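Local coordinates for protein hyaluronidase (Streptomyces koganeiensis, PDB 4UFQ) that probably degrades hyaluronan, as a bacterial hyaluronidase that assembles from three copies of an elongated, strand-rich chain, at residues 194-197 with 202-205. Residues are numbered along the deposited sequence; the frame is centred on the assembly and turned at random.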
ATOM      1  N   ALA B 194     -25.253 -18.750  -7.160  1.00 14.05           N
ATOM      2  CA  ALA B 194     -24.066 -18.587  -7.982  1.00 13.41           C
ATOM      3  C   ALA B 194     -24.462 -18.228  -9.399  1.00 15.59           C
ATOM      4  O   ALA B 194     -25.195 -18.968 -10.062  1.00 14.04           O
ATOM      5  CB  ALA B 194     -23.252 -19.886  -7.968  1.00 16.54           C
ATOM      6  N   LEU B 195     -23.931 -17.105  -9.880  1.00 13.64           N
ATOM      7  CA  LEU B 195     -24.185 -16.593 -11.212  1.00 13.11           C
ATOM      8  C   LEU B 195     -22.959 -16.920 -12.032  1.00 15.41           C
ATOM      9  O   LEU B 195     -21.827 -16.660 -11.592  1.00 14.91           O
ATOM     10  CB  LEU B 195     -24.384 -15.075 -11.152  1.00 13.97           C
ATOM     11  CG  LEU B 195     -24.784 -14.355 -12.442  1.00 15.25           C
ATOM     12  CD1 LEU B 195     -26.201 -14.733 -12.892  1.00 14.96           C
ATOM     13  CD2 LEU B 195     -24.675 -12.838 -12.273  1.00 17.63           C
ATOM     14  N   TYR B 196     -23.123 -17.555 -13.187  1.00 12.86           N
ATOM     15  CA  TYR B 196     -21.974 -17.921 -13.999  1.00 13.46           C
ATOM     16  C   TYR B 196     -22.337 -17.991 -15.449  1.00 15.47           C
ATOM     17  O   TYR B 196     -23.520 -18.097 -15.797  1.00 14.82           O
ATOM     18  CB  TYR B 196     -21.367 -19.260 -13.529  1.00 14.04           C
ATOM     19  CG  TYR B 196     -22.283 -20.466 -13.604  1.00 13.63           C
ATOM     20  CD1 TYR B 196     -23.258 -20.683 -12.631  1.00 14.88           C
ATOM     21  CD2 TYR B 196     -22.172 -21.371 -14.626  1.00 15.67           C
ATOM     22  CE1 TYR B 196     -24.090 -21.805 -12.678  1.00 14.85           C
ATOM     23  CE2 TYR B 196     -22.994 -22.495 -14.683  1.00 14.13           C
ATOM     24  CZ  TYR B 196     -23.956 -22.690 -13.711  1.00 16.88           C
ATOM     25  OH  TYR B 196     -24.774 -23.790 -13.757  1.00 16.38           O
ATOM     26  N   ALA B 197     -21.319 -17.903 -16.299  1.00 13.31           N
ATOM     27  CA  ALA B 197     -21.482 -18.119 -17.723  1.00 15.26           C
ATOM     28  C   ALA B 197     -21.051 -19.529 -18.107  1.00 15.13           C
ATOM     29  O   ALA B 197     -20.113 -20.099 -17.542  1.00 15.84           O
ATOM     30  CB  ALA B 197     -20.712 -17.051 -18.549  1.00 14.06           C
ATOM     31  N   LEU B 202     -25.913 -17.154 -19.730  1.00 13.08           N
ATOM     32  CA  LEU B 202     -25.885 -16.735 -18.336  1.00 14.81           C
ATOM     33  C   LEU B 202     -26.796 -17.657 -17.524  1.00 14.69           C
ATOM     34  O   LEU B 202     -27.967 -17.873 -17.901  1.00 14.29           O
ATOM     35  CB  LEU B 202     -26.350 -15.272 -18.230  1.00 14.44           C
ATOM     36  CG  LEU B 202     -26.293 -14.677 -16.823  1.00 14.52           C
ATOM     37  CD1 LEU B 202     -24.855 -14.527 -16.333  1.00 16.41           C
ATOM     38  CD2 LEU B 202     -27.030 -13.318 -16.830  1.00 16.57           C
ATOM     39  N   LEU B 203     -26.260 -18.222 -16.435  1.00 12.75           N
ATOM     40  CA  LEU B 203     -26.957 -19.208 -15.609  1.00 12.30           C
ATOM     41  C   LEU B 203     -26.954 -18.804 -14.150  1.00 15.07           C
ATOM     42  O   LEU B 203     -26.026 -18.120 -13.704  1.00 13.91           O
ATOM     43  CB  LEU B 203     -26.300 -20.591 -15.734  1.00 15.28           C
ATOM     44  CG  LEU B 203     -26.588 -21.425 -16.991  1.00 15.36           C
ATOM     45  CD1 LEU B 203     -25.979 -20.830 -18.223  1.00 16.70           C
ATOM     46  CD2 LEU B 203     -26.115 -22.873 -16.828  1.00 16.48           C
ATOM     47  N   TRP B 204     -27.952 -19.252 -13.391  1.00 13.68           N
ATOM     48  CA  TRP B 204     -27.988 -19.118 -11.933  1.00 13.97           C
ATOM     49  C   TRP B 204     -28.259 -20.463 -11.310  1.00 17.34           C
ATOM     50  O   TRP B 204     -29.209 -21.170 -11.688  1.00 15.15           O
ATOM     51  CB  TRP B 204     -29.130 -18.203 -11.503  1.00 14.91           C
ATOM     52  CG  TRP B 204     -29.412 -18.023 -10.006  1.00 14.88           C
ATOM     53  CD1 TRP B 204     -30.468 -18.532  -9.302  1.00 15.77           C
ATOM     54  CD2 TRP B 204     -28.692 -17.182  -9.092  1.00 13.80           C
ATOM     55  NE1 TRP B 204     -30.438 -18.076  -8.016  1.00 15.05           N
ATOM     56  CE2 TRP B 204     -29.356 -17.247  -7.856  1.00 13.44           C
ATOM     57  CE3 TRP B 204     -27.539 -16.408  -9.195  1.00 14.16           C
ATOM     58  CZ2 TRP B 204     -28.929 -16.529  -6.744  1.00 14.62           C
ATOM     59  CZ3 TRP B 204     -27.115 -15.707  -8.093  1.00 13.14           C
ATOM     60  CH2 TRP B 204     -27.787 -15.794  -6.880  1.00 15.37           C
ATOM     61  N   ARG B 205     -27.424 -20.824 -10.342  1.00 15.12           N
ATOM     62  CA  ARG B 205     -27.688 -21.915  -9.423  1.00 14.11           C
ATOM     63  C   ARG B 205     -28.188 -21.326  -8.111  1.00 15.01           C
ATOM     64  O   ARG B 205     -27.469 -20.554  -7.475  1.00 15.09           O
ATOM     65  CB  ARG B 205     -26.433 -22.756  -9.195  1.00 15.16           C
ATOM     66  CG  ARG B 205     -26.555 -23.711  -7.998  1.00 16.37           C
ATOM     67  CD  ARG B 205     -25.325 -24.575  -7.796  1.00 21.24           C
ATOM     68  NE  ARG B 205     -25.414 -25.758  -8.632  1.00 21.02           N
ATOM     69  CZ  ARG B 205     -25.993 -26.900  -8.281  1.00 19.41           C
ATOM     70  NH1 ARG B 205     -26.544 -27.055  -7.090  1.00 22.40           N
ATOM     71  NH2 ARG B 205     -26.036 -27.904  -9.149  1.00 22.91           N
TER
HETATM   72  O   HOH W   1     -24.655 -25.295 -11.371  1.00 16.78           O
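A194 and R205 are a hydrogen-bonded pair across two antiparallel strands. A194 N gives its hydrogen to R205 O at 2.9 Å, and R205 N returns the bond to A194 O. Y196 and L203 form the next such pair. Its tighter bond runs from L203 N to Y196 O, 2.8 Å. Between these pairs, L195 and W204 face each other without backbone hydrogen bonds. Here W204 CA makes a CA-H...O contact with A194 O, and L195 CA makes another with L203 O.

On one face of the sheet, the Y196 ring lies across L203. L203 CB sits over the ring face in a CH-pi contact, 3.9 Å from the ring centroid and 18° off its normal. The torsion of Y196 (chi1 61°) sets CG between the backbone N and carbonyl carbon and turns the ring over the neighbouring strand. L203 CD2 reaches the phenol end, 3.5 Å from Y196 OH.

The two strands are the arms of a tight beta hairpin, 193-198 and 201-206, near the C-terminus. Strand 211-215 adds to the 201-206 arm, making a three-stranded antiparallel meander. The sheet continues into a second subunit beside A194 and L195.

On the other face the leucines meet through apolar atoms. L195 CD1 meets L202 CD1 at 3.7 Å, and I177 packs against both leucines. One face of the W204 indole turns to the A194 backbone, with A194 N above it, offset toward the rim. L195 CB meets the indole edge in plane, 3.9 Å from W204 CE3. W204 NE1 is hydrogen-bonded to G200 O of the second subunit.

One water bridges Y196 OH and R205 NE, accepting from NE at 2.9 Å in the guanidinium plane.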